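Local coordinates for hypothetical conserved protein (PDB 2QYH) that belongs to the HAD hydrolases and is probably a magnesium-dependent phosphatase, its natural substrate being unknown, at residues F62-N66 and G67-V71; F103-A106 and E107-R110. All coordinates share one frame; numbering follows the deposited sequence.

Contact 1. Residues F62-N66 and G67-V71; sequences FVSFN and GQYVV
Phe-62 and Val-71 pair across a beta hairpin, their side chains side by side on the same face, and form its tightly packed end. Two backbone bonds join this pair, Phe-62 N to Val-71 O (2.8 Å) and Val-71 N to Phe-62 O (2.8 Å). The Phe-62 CG sits between the backbone N and the carbonyl carbon (chi1 55°), which swings the ring over to its neighbour. Val-71 CB then lies above one ring face, 3.9 Å from the centroid, in a CH-pi contact. The reverse side of the hairpin pairs Val-63 CG2 with Val-70 CG1 at 4.0 Å.

Ser-64 grips Tyr-69 O twice, through N (2.9 Å) and OG (2.9 Å), from opposite faces of the carbonyl plane. Its OG also lies at the edges of the Phe-62 and Tyr-69 rings.

In the turn, Gln-68 N bonds to Phe-65 O from above the carbonyl plane, and Phe-65 meets Tyr-69 CB with its ring edge. A side chain on Gly-67 would jam against Asn-66 O. The loose side is narrow. Tyr-69 N and Gly-67 N reach Ser-64 O only weakly, and partly exposed Asn-66 leads its side chain away.

Backbone bonds from Val-63 to Ile-41 and Thr-43 fix the hairpin to the parallel part of the HAD core sheet. Backbone bonds thus set the register, Ser-64 OG doubles the hold on Tyr-69 O, and apolar packing on both faces adds to it.

Contact 2. Residues F103-A106 and E107-R110; sequences FMDA and EKMR
Asp-105 turns its carboxylate back over the loop and takes up the amides of Glu-107 and Lys-108. Its CG lies between the backbone N and the carbonyl carbon (chi1 68°), which lets OD1 face both N-H groups. Glu-107 comes first, and its N gives OD1 a weak bond of 2.9 Å. The Glu-107 side chain folds back beside Ala-106; one water links its OE1 to Ala-106 N. The Glu-107 and Asp-105 carboxylates approach at 4.2 Å, OE1 to OD2, a pairing of like charges that is probably unfavourable.

Lys-108 N makes the firmer bond to Asp-105 OD1, at 2.6 Å. Lys-108 O in turn accepts an almost straight bond from Asp-105 N (3.1 Å, 179° at the hydrogen). The Tyr-137 hydroxyl bonds to both Asp-105 OD2 and Lys-108 NZ. An alanine here would probably leave the Lys-108 and Glu-107 amides without their shared acceptor and the Tyr-137 hydroxyl without one of its partners.

Met-109, a selenomethionine, lies alongside Met-104, another selenomethionine, with CG to CG at 3.8 Å. Arg-110 continues the strand pairing: its N bonds to Phe-103 O (2.8 Å), and its O receives Phe-103 N. Its guanidinium folds back, and NH1 reaches Met-109 O.

Lys-55 of the second subunit bonds to Glu-107 O. Strand 109-111 is an outermost strand of the antiparallel sheet in this chain, and 101-104 lies between it and 145-148. Phe-103 packs on helix 84-96 and helix 137-140, and Met-104 and Met-109 pack on Leu-147 of strand 145-148.

Overall arrangement
Contacts 1 and 2 are successive beta hairpins, their centres about 13 Å apart, in different sheets. The centre of contact 1, in the mixed core sheet, is about 7 Å from the centre of the chain; that of contact 2, in the antiparallel sheet, about 14 Å. The latter sheet is consistent with the cap of Cof-type HAD proteins. The hairpins meet directly: Tyr-69 CZ is 3.6 Å from Ala-106 CB. Phe-65 also packs against Met-104. These rings join the probable cap loop to the core hairpin. Strand 38-42 separates 62-64 from strand 5-8, whose end carries a probable HAD active-site motif. A glycerol, probably from the crystallisation liquor, lies about 3 Å from the Arg-110 side chain.

Contact 1. Residues F62-N66 and G67-V71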
# COMPACT_ATOMS: atom_id res chain seq x y z
N PHE D 62 6.22 -12.81 -6.79
CA PHE D 62 5.77 -11.97 -7.88
C PHE D 62 6.80 -11.69 -8.95
O PHE D 62 8.00 -11.91 -8.77
CB PHE D 62 5.26 -10.64 -7.33
CG PHE D 62 6.27 -9.90 -6.47
CD1 PHE D 62 6.25 -10.03 -5.08
CD2 PHE D 62 7.25 -9.08 -7.04
CE1 PHE D 62 7.17 -9.36 -4.27
CE2 PHE D 62 8.18 -8.40 -6.24
CZ PHE D 62 8.14 -8.54 -4.85
N VAL D 63 6.30 -11.22 -10.09
CA VAL D 63 7.10 -10.82 -11.22
C VAL D 63 6.78 -9.34 -11.33
O VAL D 63 5.65 -8.97 -11.68
CB VAL D 63 6.65 -11.50 -12.53
CG1 VAL D 63 7.37 -10.86 -13.72
CG2 VAL D 63 6.93 -12.99 -12.49
N SER D 64 7.74 -8.49 -10.99
CA SER D 64 7.53 -7.04 -11.07
C SER D 64 8.45 -6.43 -12.13
O SER D 64 9.28 -7.12 -12.71
CB SER D 64 7.80 -6.40 -9.71
OG SER D 64 9.17 -6.50 -9.36
N PHE D 65 8.28 -5.14 -12.37
CA PHE D 65 9.09 -4.42 -13.36
C PHE D 65 9.11 -5.14 -14.71
O PHE D 65 10.17 -5.30 -15.32
CB PHE D 65 10.54 -4.25 -12.87
CG PHE D 65 10.72 -3.19 -11.82
CD1 PHE D 65 10.30 -1.88 -12.04
CD2 PHE D 65 11.38 -3.48 -10.63
CE1 PHE D 65 10.55 -0.87 -11.09
CE2 PHE D 65 11.63 -2.49 -9.68
CZ PHE D 65 11.21 -1.17 -9.91
N ASN D 66 7.94 -5.56 -15.19
CA ASN D 66 7.83 -6.26 -16.47
C ASN D 66 8.88 -7.35 -16.64
O ASN D 66 9.46 -7.49 -17.71
CB ASN D 66 7.97 -5.29 -17.65
CG ASN D 66 6.89 -4.23 -17.66
OD1 ASN D 66 7.05 -3.17 -17.06
ND2 ASN D 66 5.78 -4.51 -18.33
N GLY D 67 9.12 -8.11 -15.57
CA GLY D 67 10.07 -9.21 -15.63
C GLY D 67 11.48 -8.99 -15.13
O GLY D 67 12.22 -9.96 -14.99
N GLN D 68 11.87 -7.75 -14.84
CA GLN D 68 13.23 -7.48 -14.40
C GLN D 68 13.56 -7.71 -12.93
O GLN D 68 14.72 -7.63 -12.54
CB GLN D 68 13.63 -6.06 -14.79
CG GLN D 68 14.13 -5.98 -16.23
CD GLN D 68 13.19 -6.65 -17.20
OE1 GLN D 68 12.15 -6.09 -17.55
NE2 GLN D 68 13.53 -7.85 -17.63
N TYR D 69 12.54 -8.01 -12.12
CA TYR D 69 12.73 -8.27 -10.69
C TYR D 69 11.67 -9.29 -10.27
O TYR D 69 10.49 -8.96 -10.17
CB TYR D 69 12.56 -6.98 -9.89
CG TYR D 69 12.98 -7.09 -8.45
CD1 TYR D 69 14.33 -7.20 -8.11
CD2 TYR D 69 12.04 -7.07 -7.43
CE1 TYR D 69 14.73 -7.30 -6.77
CE2 TYR D 69 12.42 -7.17 -6.10
CZ TYR D 69 13.76 -7.28 -5.77
OH TYR D 69 14.12 -7.39 -4.44
N VAL D 70 12.10 -10.52 -10.03
CA VAL D 70 11.20 -11.60 -9.67
C VAL D 70 11.49 -12.17 -8.29
O VAL D 70 12.61 -12.59 -8.00
CB VAL D 70 11.31 -12.73 -10.70
CG1 VAL D 70 10.27 -13.82 -10.43
CG2 VAL D 70 11.16 -12.15 -12.11
N VAL D 71 10.47 -12.21 -7.44
CA VAL D 71 10.63 -12.70 -6.08
C VAL D 71 9.78 -13.95 -5.80
O VAL D 71 8.63 -14.03 -6.23
CB VAL D 71 10.22 -11.61 -5.05
CG1 VAL D 71 10.39 -12.13 -3.64
CG2 VAL D 71 11.05 -10.35 -5.27

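Contact 2. Residues F103-A106 and E107-R110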
# COMPACT_ATOMS: atom_id res chain seq x y z
N PHE D 103 14.44 7.20 -12.00
CA PHE D 103 15.10 5.91 -11.82
C PHE D 103 14.36 5.11 -10.75
O PHE D 103 14.11 5.62 -9.66
CB PHE D 103 16.55 6.13 -11.40
CG PHE D 103 17.25 7.14 -12.24
CD1 PHE D 103 17.52 6.88 -13.58
CD2 PHE D 103 17.61 8.38 -11.70
CE1 PHE D 103 18.13 7.85 -14.38
CE2 PHE D 103 18.22 9.35 -12.49
CZ PHE D 103 18.48 9.08 -13.84
N MSE D 104 14.04 3.86 -11.08
CA MSE D 104 13.30 2.98 -10.18
C MSE D 104 14.02 1.68 -9.81
O MSE D 104 14.58 1.00 -10.67
CB MSE D 104 11.97 2.59 -10.81
CG MSE D 104 11.15 3.74 -11.30
SE MSE D 104 9.77 3.10 -12.49
CE MSE D 104 8.60 2.27 -11.20
N ASP D 105 14.02 1.35 -8.52
CA ASP D 105 14.59 0.09 -8.07
C ASP D 105 13.50 -0.57 -7.24
O ASP D 105 12.36 -0.11 -7.24
CB ASP D 105 15.90 0.27 -7.29
CG ASP D 105 15.72 0.96 -5.95
OD1 ASP D 105 14.58 1.22 -5.53
OD2 ASP D 105 16.76 1.23 -5.32
N ALA D 106 13.81 -1.65 -6.53
CA ALA D 106 12.79 -2.33 -5.75
C ALA D 106 12.24 -1.58 -4.55
O ALA D 106 11.08 -1.77 -4.17
CB ALA D 106 13.32 -3.69 -5.32
N GLU D 107 13.05 -0.72 -3.94
CA GLU D 107 12.61 0.02 -2.75
C GLU D 107 12.07 1.41 -3.03
O GLU D 107 11.02 1.79 -2.51
CB GLU D 107 13.76 0.17 -1.74
CG GLU D 107 14.16 -1.09 -0.99
CD GLU D 107 14.74 -2.16 -1.90
OE1 GLU D 107 15.64 -1.83 -2.71
OE2 GLU D 107 14.32 -3.33 -1.79
N LYS D 108 12.77 2.17 -3.85
CA LYS D 108 12.35 3.53 -4.11
C LYS D 108 12.44 4.02 -5.55
O LYS D 108 12.75 3.27 -6.48
CB LYS D 108 13.12 4.49 -3.20
CG LYS D 108 14.61 4.54 -3.50
CD LYS D 108 15.34 5.48 -2.57
CE LYS D 108 15.59 4.84 -1.22
NZ LYS D 108 16.58 3.74 -1.34
N MSE D 109 12.20 5.31 -5.69
CA MSE D 109 12.17 5.97 -6.97
C MSE D 109 12.85 7.35 -6.86
O MSE D 109 12.72 8.03 -5.84
CB MSE D 109 10.70 6.12 -7.32
CG MSE D 109 10.37 6.38 -8.74
SE MSE D 109 8.46 6.45 -8.80
CE MSE D 109 8.17 5.15 -10.17
N ARG D 110 13.57 7.74 -7.91
CA ARG D 110 14.26 9.03 -7.93
C ARG D 110 14.16 9.75 -9.27
O ARG D 110 14.21 9.13 -10.33
CB ARG D 110 15.74 8.85 -7.56
CG ARG D 110 15.97 8.45 -6.12
CD ARG D 110 15.52 9.55 -5.17
NE ARG D 110 15.73 9.21 -3.76
CZ ARG D 110 14.80 8.70 -2.96
NH1 ARG D 110 13.57 8.46 -3.42
NH2 ARG D 110 15.09 8.43 -1.69
O HOH W 1 16.45 -2.59 -5.41
O HOH W 2 10.93 -3.95 -1.85